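Local atomic coordinates of vanadium-dependent haloperoxidase (Zobellia galactanivorans, PDB entry 4CIT), a protein that binds vanadate and probably acts as a vanadium-dependent peroxidase that oxidises iodide, in a marine bacterium. Residues 363-369 against 423-429. Numbering follows the deposited sequence.
Sequences EYTSGHS and IHYRAAI. With VO4 (vanadate ion), chain B; VO4 (vanadate ion), chain D; VO4 (vanadate ion), chain E; VO4 (vanadate ion), chain C.
The imidazole of His424 carries Ser366 on one face, where Ser366 CB sits 3.5 Å from the ring centroid in a CH-pi contact, and is gripped at its edge from two directions. On the ND1 side Glu363 OE2 accepts the N-H nearly in the ring plane, His424 ND1 to Glu363 OE2 being 2.8 Å; on the other, His424 NE2 bonds the vanadium at 2.2 Å. The carboxylate is turned 60° from the imidazole, and ND1 meets OE2 from above the carboxylate plane. Tyr425 N reaches Glu363 OE2 from the opposite face of the carboxylate, also at 2.8 Å. Two donors thus hold OE2 in place, and the carboxylate together with the vanadium fixes the rotation of the imidazole. The other oxygen, OE1, lies at the edge of the Tyr425 ring, whose hydroxyl bonds Ile338 O, and takes a hydrogen bond from a water. Thr365 CG2 lies over one face of the Tyr364 ring, and Ala427 meets its edge.

Ser366 also holds the ion directly. With OG anti to the backbone N (chi1 160°), its hydroxyl donates to vanadate oxygen O2 at 2.6 Å and accepts the capping bond from Ser369 N. Gly367 N gives a further bond to vanadate O3, 2.9 Å away, and His368 ND1 bonds O2 as well as O1, across the vanadium from NE2. Ser366 N to Ala428 O, 3.2 Å and almost straight, ties this loop to helix 426-446. Lys332 and Arg418 supply further hydrogen bonds to vanadate. Metal-binding histidine, helix N-terminus and basic side chains together illustrate the vanadate site of PAP2-superfamily haloperoxidases.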
loop_
_atom_site.group_PDB
_atom_site.type_symbol
_atom_site.label_atom_id
_atom_site.label_comp_id
_atom_site.label_asym_id
_atom_site.label_seq_id
_atom_site.Cartn_x
_atom_site.Cartn_y
_atom_site.Cartn_z
ATOM N N GLU A 363 -9.556 -13.733 -8.300
ATOM C CA GLU A 363 -9.803 -12.606 -9.213
ATOM C C GLU A 363 -10.589 -11.395 -8.658
ATOM O O GLU A 363 -10.306 -10.245 -9.088
ATOM C CB GLU A 363 -10.420 -13.123 -10.481
ATOM C CG GLU A 363 -10.383 -12.143 -11.625
ATOM C CD GLU A 363 -11.442 -11.115 -11.640
ATOM O OE1 GLU A 363 -12.557 -11.318 -11.081
ATOM O OE2 GLU A 363 -11.185 -10.093 -12.319
ATOM N N TYR A 364 -11.531 -11.580 -7.756
ATOM C CA TYR A 364 -12.540 -10.530 -7.536
ATOM C C TYR A 364 -12.523 -10.101 -6.072
ATOM O O TYR A 364 -12.654 -10.948 -5.234
ATOM C CB TYR A 364 -13.927 -11.088 -7.873
ATOM C CG TYR A 364 -15.078 -10.119 -7.763
ATOM C CD1 TYR A 364 -15.414 -9.264 -8.760
ATOM C CD2 TYR A 364 -15.831 -10.058 -6.576
ATOM C CE1 TYR A 364 -16.497 -8.401 -8.645
ATOM C CE2 TYR A 364 -16.904 -9.227 -6.438
ATOM C CZ TYR A 364 -17.235 -8.401 -7.462
ATOM O OH TYR A 364 -18.328 -7.597 -7.377
ATOM N N THR A 365 -12.408 -8.859 -5.727
ATOM C CA THR A 365 -12.183 -7.688 -6.606
ATOM C C THR A 365 -10.673 -7.479 -6.822
ATOM O O THR A 365 -9.826 -8.175 -6.211
ATOM C CB THR A 365 -12.762 -6.432 -5.915
ATOM O OG1 THR A 365 -12.317 -6.466 -4.537
ATOM C CG2 THR A 365 -14.271 -6.362 -6.063
ATOM N N SER A 366 -10.295 -6.590 -7.743
ATOM C CA SER A 366 -8.922 -6.302 -8.103
ATOM C C SER A 366 -8.206 -5.462 -7.038
ATOM O O SER A 366 -8.734 -4.408 -6.662
ATOM C CB SER A 366 -8.894 -5.499 -9.394
ATOM O OG SER A 366 -7.636 -4.800 -9.566
ATOM N N GLY A 367 -7.080 -5.991 -6.524
ATOM C CA GLY A 367 -6.268 -5.296 -5.597
ATOM C C GLY A 367 -5.801 -3.931 -6.053
ATOM O O GLY A 367 -5.868 -2.939 -5.304
ATOM N N HIS A 368 -5.316 -3.861 -7.284
ATOM C CA HIS A 368 -4.931 -2.608 -7.827
ATOM C C HIS A 368 -6.055 -1.608 -7.755
ATOM O O HIS A 368 -5.862 -0.402 -7.454
ATOM C CB HIS A 368 -4.507 -2.730 -9.294
ATOM C CG HIS A 368 -3.162 -3.291 -9.497
ATOM N ND1 HIS A 368 -2.863 -4.609 -9.236
ATOM C CD2 HIS A 368 -2.041 -2.738 -10.049
ATOM C CE1 HIS A 368 -1.576 -4.808 -9.512
ATOM N NE2 HIS A 368 -1.088 -3.714 -10.064
ATOM N N SER A 369 -7.262 -2.061 -8.121
ATOM C CA SER A 369 -8.436 -1.209 -8.135
ATOM C C SER A 369 -8.876 -0.711 -6.765
ATOM O O SER A 369 -9.083 0.529 -6.581
ATOM C CB SER A 369 -9.633 -1.835 -8.842
ATOM O OG SER A 369 -9.210 -2.161 -10.166
ATOM N N ILE A 423 -5.779 -9.856 -16.975
ATOM C CA ILE A 423 -5.842 -10.610 -15.732
ATOM C C ILE A 423 -7.069 -10.360 -14.851
ATOM O O ILE A 423 -7.264 -11.027 -13.867
ATOM C CB ILE A 423 -4.519 -10.509 -14.897
ATOM C CG1 ILE A 423 -4.346 -9.130 -14.292
ATOM C CG2 ILE A 423 -3.358 -11.001 -15.755
ATOM C CD1 ILE A 423 -3.867 -8.064 -15.210
ATOM N N HIS A 424 -7.842 -9.338 -15.156
ATOM C CA HIS A 424 -9.122 -9.038 -14.473
ATOM C C HIS A 424 -10.218 -8.846 -15.433
ATOM O O HIS A 424 -10.053 -8.222 -16.480
ATOM C CB HIS A 424 -9.015 -7.790 -13.554
ATOM C CG HIS A 424 -8.334 -8.050 -12.235
ATOM N ND1 HIS A 424 -8.842 -8.873 -11.263
ATOM C CD2 HIS A 424 -7.122 -7.637 -11.773
ATOM C CE1 HIS A 424 -8.013 -8.891 -10.225
ATOM N NE2 HIS A 424 -6.954 -8.159 -10.515
ATOM N N TYR A 425 -11.416 -9.250 -15.025
ATOM C CA TYR A 425 -12.651 -8.881 -15.740
ATOM C C TYR A 425 -13.105 -7.461 -15.351
ATOM O O TYR A 425 -12.754 -6.928 -14.278
ATOM C CB TYR A 425 -13.804 -9.849 -15.367
ATOM C CG TYR A 425 -13.472 -11.340 -15.406
ATOM C CD1 TYR A 425 -13.397 -12.032 -16.555
ATOM C CD2 TYR A 425 -13.162 -11.995 -14.251
ATOM C CE1 TYR A 425 -13.041 -13.413 -16.585
ATOM C CE2 TYR A 425 -12.841 -13.351 -14.234
ATOM C CZ TYR A 425 -12.752 -14.059 -15.413
ATOM O OH TYR A 425 -12.395 -15.390 -15.276
ATOM N N ARG A 426 -14.023 -6.899 -16.132
ATOM C CA ARG A 426 -14.566 -5.593 -15.843
ATOM C C ARG A 426 -15.106 -5.437 -14.447
ATOM O O ARG A 426 -14.869 -4.367 -13.795
ATOM C CB ARG A 426 -15.607 -5.182 -16.930
ATOM C CG ARG A 426 -16.318 -3.832 -16.685
ATOM C CD ARG A 426 -17.332 -3.629 -17.800
ATOM N NE ARG A 426 -16.622 -3.334 -19.041
ATOM C CZ ARG A 426 -16.149 -2.141 -19.402
ATOM N NH1 ARG A 426 -16.390 -1.056 -18.658
ATOM N NH2 ARG A 426 -15.475 -1.999 -20.561
ATOM N N ALA A 427 -15.905 -6.391 -13.990
ATOM C CA ALA A 427 -16.549 -6.252 -12.647
ATOM C C ALA A 427 -15.542 -6.102 -11.530
ATOM O O ALA A 427 -15.709 -5.237 -10.625
ATOM C CB ALA A 427 -17.488 -7.372 -12.364
ATOM N N ALA A 428 -14.456 -6.906 -11.572
ATOM C CA ALA A 428 -13.429 -6.843 -10.519
ATOM C C ALA A 428 -12.764 -5.480 -10.477
ATOM O O ALA A 428 -12.471 -4.954 -9.398
ATOM C CB ALA A 428 -12.374 -7.916 -10.774
ATOM N N ILE A 429 -12.690 -4.825 -11.623
ATOM C CA ILE A 429 -12.099 -3.537 -11.739
ATOM C C ILE A 429 -13.038 -2.401 -11.324
ATOM O O ILE A 429 -12.694 -1.596 -10.442
ATOM C CB ILE A 429 -11.610 -3.290 -13.210
ATOM C CG1 ILE A 429 -10.503 -4.312 -13.599
ATOM C CG2 ILE A 429 -11.197 -1.850 -13.415
ATOM C CD1 ILE A 429 -10.256 -4.344 -15.076
HETATM V V VO4 B . -5.225 -7.886 -9.255
HETATM O O2 VO4 D . -5.383 -6.109 -9.796
HETATM O O3 VO4 E . -6.195 -8.339 -7.911
HETATM O O1 VO4 C . -3.488 -7.351 -7.896
HETATM O O HOH W 1 -14.817 -9.966 -12.055
#